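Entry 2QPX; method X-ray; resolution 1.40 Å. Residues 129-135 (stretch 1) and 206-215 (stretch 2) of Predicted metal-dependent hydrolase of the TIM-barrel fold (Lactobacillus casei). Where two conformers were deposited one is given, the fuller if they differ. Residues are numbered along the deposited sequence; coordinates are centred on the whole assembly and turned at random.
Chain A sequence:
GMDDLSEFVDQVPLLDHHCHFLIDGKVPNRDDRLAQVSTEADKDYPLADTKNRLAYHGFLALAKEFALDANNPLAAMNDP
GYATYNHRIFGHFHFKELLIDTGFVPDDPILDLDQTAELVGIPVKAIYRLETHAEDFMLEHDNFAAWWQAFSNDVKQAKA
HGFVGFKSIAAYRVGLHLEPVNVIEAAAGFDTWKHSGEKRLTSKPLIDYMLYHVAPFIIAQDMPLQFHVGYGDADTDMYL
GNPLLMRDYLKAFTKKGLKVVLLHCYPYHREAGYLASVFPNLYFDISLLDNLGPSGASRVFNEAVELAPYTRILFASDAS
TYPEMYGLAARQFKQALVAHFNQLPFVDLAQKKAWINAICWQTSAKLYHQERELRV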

# COMPACT_ATOMS: atom_id res chain seq x y z
N ARG A 129 -16.27 24.19 9.42
CA ARG A 129 -15.52 23.16 10.16
C ARG A 129 -16.25 22.84 11.47
O ARG A 129 -16.45 23.71 12.37
N LEU A 130 -16.66 21.59 11.60
CA LEU A 130 -17.45 21.18 12.77
C LEU A 130 -16.72 21.36 14.10
O LEU A 130 -17.26 21.91 15.03
N GLU A 131 -15.51 20.83 14.20
CA GLU A 131 -14.83 20.76 15.49
C GLU A 131 -14.50 22.14 16.06
O GLU A 131 -14.56 22.36 17.27
N THR A 132 -14.10 23.09 15.20
CA THR A 132 -13.76 24.44 15.66
C THR A 132 -15.01 25.19 16.12
O THR A 132 -14.99 25.89 17.12
N HIS A 133 -16.15 25.00 15.44
CA HIS A 133 -17.40 25.57 15.90
C HIS A 133 -17.79 24.92 17.23
O HIS A 133 -18.19 25.62 18.18
N ALA A 134 -17.60 23.61 17.34
CA ALA A 134 -17.89 22.90 18.59
C ALA A 134 -17.07 23.50 19.76
O ALA A 134 -17.59 23.73 20.87
N GLU A 135 -15.79 23.75 19.52
CA GLU A 135 -14.90 24.37 20.50
C GLU A 135 -15.36 25.75 20.91
O GLU A 135 -15.35 26.11 22.12
N LEU A 206 -17.15 12.13 22.28
CA LEU A 206 -17.91 13.31 21.89
C LEU A 206 -17.84 13.60 20.38
O LEU A 206 -18.86 13.93 19.78
N ILE A 207 -16.67 13.46 19.78
CA ILE A 207 -16.55 13.65 18.32
C ILE A 207 -17.42 12.64 17.57
O ILE A 207 -18.15 13.01 16.64
N ASP A 208 -17.37 11.37 17.96
CA ASP A 208 -18.13 10.35 17.24
C ASP A 208 -19.63 10.60 17.45
O ASP A 208 -20.41 10.52 16.47
N TYR A 209 -20.06 10.93 18.68
CA TYR A 209 -21.47 11.30 18.91
C TYR A 209 -21.88 12.45 17.96
O TYR A 209 -22.94 12.42 17.29
N MSE A 210 -21.05 13.51 17.94
CA MSE A 210 -21.30 14.67 17.12
C MSE A 210 -21.48 14.27 15.67
O MSE A 210 -22.44 14.70 15.00
N LEU A 211 -20.56 13.44 15.16
CA LEU A 211 -20.63 13.10 13.73
C LEU A 211 -21.88 12.30 13.37
O LEU A 211 -22.50 12.51 12.31
N TYR A 212 -22.27 11.36 14.23
CA TYR A 212 -23.49 10.59 13.98
C TYR A 212 -24.72 11.48 14.09
O TYR A 212 -25.65 11.36 13.30
N HIS A 213 -24.73 12.39 15.05
CA HIS A 213 -25.90 13.24 15.27
C HIS A 213 -26.04 14.43 14.33
O HIS A 213 -27.16 14.85 14.06
N VAL A 214 -24.95 14.95 13.77
CA VAL A 214 -25.09 16.04 12.82
C VAL A 214 -25.44 15.53 11.41
O VAL A 214 -25.88 16.32 10.59
N ALA A 215 -25.19 14.26 11.11
CA ALA A 215 -25.44 13.75 9.77
C ALA A 215 -26.85 14.09 9.25
O ALA A 215 -26.99 14.58 8.13

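The two stretches lie 76 or more residues apart in the chain wherever they touch, yet their helices meet in a compact, mainly apolar contact. Their N-to-C directions make an angle of 111°, and the axes come no closer than 11.7 Å, so side chains must fill the space between the backbones. No hydrogen bond crosses the interface, which buries 259 Å² counting both sides.

Arg129 stands at the N-cap position of the first helix and takes no part in the contact. Its side chain, t at chi1 and chi2, is out of reach of stretch 2 and finds hydrogen-bond partners elsewhere in the structure. Its carbonyl oxygen, however, serves the turn that follows.

Leu130 points toward the second helix and makes the broadest set of contacts from stretch 1. Its m, t rotamer extends the isobutyl group along that helix. Leu130 CB packs 3.6 Å from Met210 CE, while Leu130 CD1 lies 3.9 Å from Leu211 CD2 and 4.1 Å from Val214 CG2. A branched aliphatic residue suits this place because it can meet several apolar neighbours at once without leaving a polar atom unpaired. Val214, with chi1 m, also points toward stretch 1; Leu211, again m, t, starts out sideways, and the end of its side chain comes nearer.

Glu131 leaves its helix sideways, but its m, p rotamer brings the carboxylate closer to stretch 2. There the neighbours are carbon: Glu131 OE2 is 3.3 Å from Met210 CE and 4.2 Å from Ile207 CG2. These are van der Waals contacts, and the charge is not answered across this interface. Both carboxylate oxygens are hydrogen-bonded elsewhere in the structure, which explains how a buried acid can border an apolar patch. Ile207, in an m, t rotamer, starts sideways and approaches at its end.

Thr132 and His133 are out of reach of the second helix. His133, with chi1 m, folds back so that its ND1 donates a hydrogen bond to Arg129 O at 2.8 Å, with a nearly straight angle of 166° at the hydrogen. The backbone bond from His133 N to the same Arg129 O is weak, at 3.3 Å, so the imidazole provides the shorter link to that carbonyl at the start of the helix.

Ala134, one turn after Leu130, points toward stretch 2 again. Its methyl carbon CB sits 4.3 Å from the selenium atom SE of Met210, a small residue facing a bulky, polarizable one. Met210, a selenomethionine, is the hub of the contact: in the conformer described here it adopts t, t, p, and touches Leu130, Glu131 and Ala134. The unbranched, flexible chain reaches out from its own helix, and the turn at chi3 sets the terminal methyl against Leu130 and the Glu131 carboxylate.

Glu135 closes the stretch facing other surroundings. Its m, t side chain remains out of reach of stretch 2, and OE2 is hydrogen-bonded elsewhere in the structure.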

# COMPACT_ATOMS: atom_id res chain seq x y z
CB ARG A 129 -14.08 23.61 10.44
CG ARG A 129 -13.26 22.47 11.05
CD ARG A 129 -11.88 22.83 11.35
NE ARG A 129 -11.08 22.90 10.15
CZ ARG A 129 -9.76 22.78 10.15
NH1 ARG A 129 -9.10 22.66 11.28
NH2 ARG A 129 -9.12 22.79 9.01
CB LEU A 130 -17.89 19.73 12.59
CG LEU A 130 -18.94 19.52 11.47
CD1 LEU A 130 -19.03 17.99 11.15
CD2 LEU A 130 -20.33 20.07 11.83
CB GLU A 131 -13.61 19.84 15.49
CG GLU A 131 -13.92 18.37 15.29
CD GLU A 131 -14.23 17.92 13.86
OE1 GLU A 131 -14.12 18.75 12.90
OE2 GLU A 131 -14.56 16.71 13.74
CB THR A 132 -12.94 25.18 14.59
OG1 THR A 132 -13.57 24.99 13.35
CG2 THR A 132 -11.53 24.61 14.48
CB HIS A 133 -18.51 25.44 14.85
CG HIS A 133 -18.41 26.44 13.75
ND1 HIS A 133 -17.72 26.20 12.58
CD2 HIS A 133 -18.92 27.69 13.64
CE1 HIS A 133 -17.81 27.28 11.80
NE2 HIS A 133 -18.52 28.20 12.44
CB ALA A 134 -17.63 21.39 18.44
CB GLU A 135 -13.47 24.47 19.95
CG GLU A 135 -12.79 23.11 19.78
CD GLU A 135 -11.59 23.10 18.84
OE1 GLU A 135 -11.29 24.12 18.19
OE2 GLU A 135 -10.96 22.01 18.73
CB LEU A 206 -17.51 14.52 22.72
CG LEU A 206 -18.32 15.79 22.50
CD1 LEU A 206 -19.84 15.55 22.73
CD2 LEU A 206 -17.76 16.96 23.36
CB ILE A 207 -15.07 13.57 17.86
CG1 ILE A 207 -14.33 14.86 18.30
CG2 ILE A 207 -14.97 13.44 16.34
CD1 ILE A 207 -12.78 14.84 18.12
CB ASP A 208 -17.74 8.93 17.67
CG ASP A 208 -16.42 8.45 17.09
OD1 ASP A 208 -15.71 9.24 16.44
OD2 ASP A 208 -16.10 7.23 17.30
CB TYR A 209 -21.69 11.74 20.38
CG TYR A 209 -23.09 12.14 20.69
CD1 TYR A 209 -23.54 13.42 20.49
CD2 TYR A 209 -23.99 11.19 21.21
CE1 TYR A 209 -24.86 13.77 20.81
CE2 TYR A 209 -25.28 11.51 21.50
CZ TYR A 209 -25.72 12.79 21.30
OH TYR A 209 -27.03 13.11 21.57
CB MSE A 210 -20.10 15.60 17.23
CG MSE A 210 -20.22 16.87 16.44
SE MSE A 210 -18.53 17.84 16.21
CE MSE A 210 -17.70 16.81 14.76
CB LEU A 211 -19.36 12.36 13.32
CG LEU A 211 -18.10 13.24 13.28
CD1 LEU A 211 -16.85 12.35 13.20
CD2 LEU A 211 -18.23 14.27 12.13
CB TYR A 212 -23.61 9.39 14.94
CG TYR A 212 -22.84 8.16 14.45
CD1 TYR A 212 -21.48 8.03 14.65
CD2 TYR A 212 -23.48 7.12 13.73
CE1 TYR A 212 -20.79 6.92 14.20
CE2 TYR A 212 -22.77 6.01 13.26
CZ TYR A 212 -21.44 5.92 13.49
OH TYR A 212 -20.72 4.84 13.03
CB HIS A 213 -26.00 13.63 16.74
CG HIS A 213 -26.43 12.50 17.60
ND1 HIS A 213 -27.73 12.38 18.05
CD2 HIS A 213 -25.79 11.37 18.00
CE1 HIS A 213 -27.85 11.27 18.76
NE2 HIS A 213 -26.71 10.61 18.71
CB VAL A 214 -23.88 17.00 12.76
CG1 VAL A 214 -23.65 17.67 14.13
CG2 VAL A 214 -22.63 16.32 12.19
CB ALA A 215 -25.07 12.24 9.65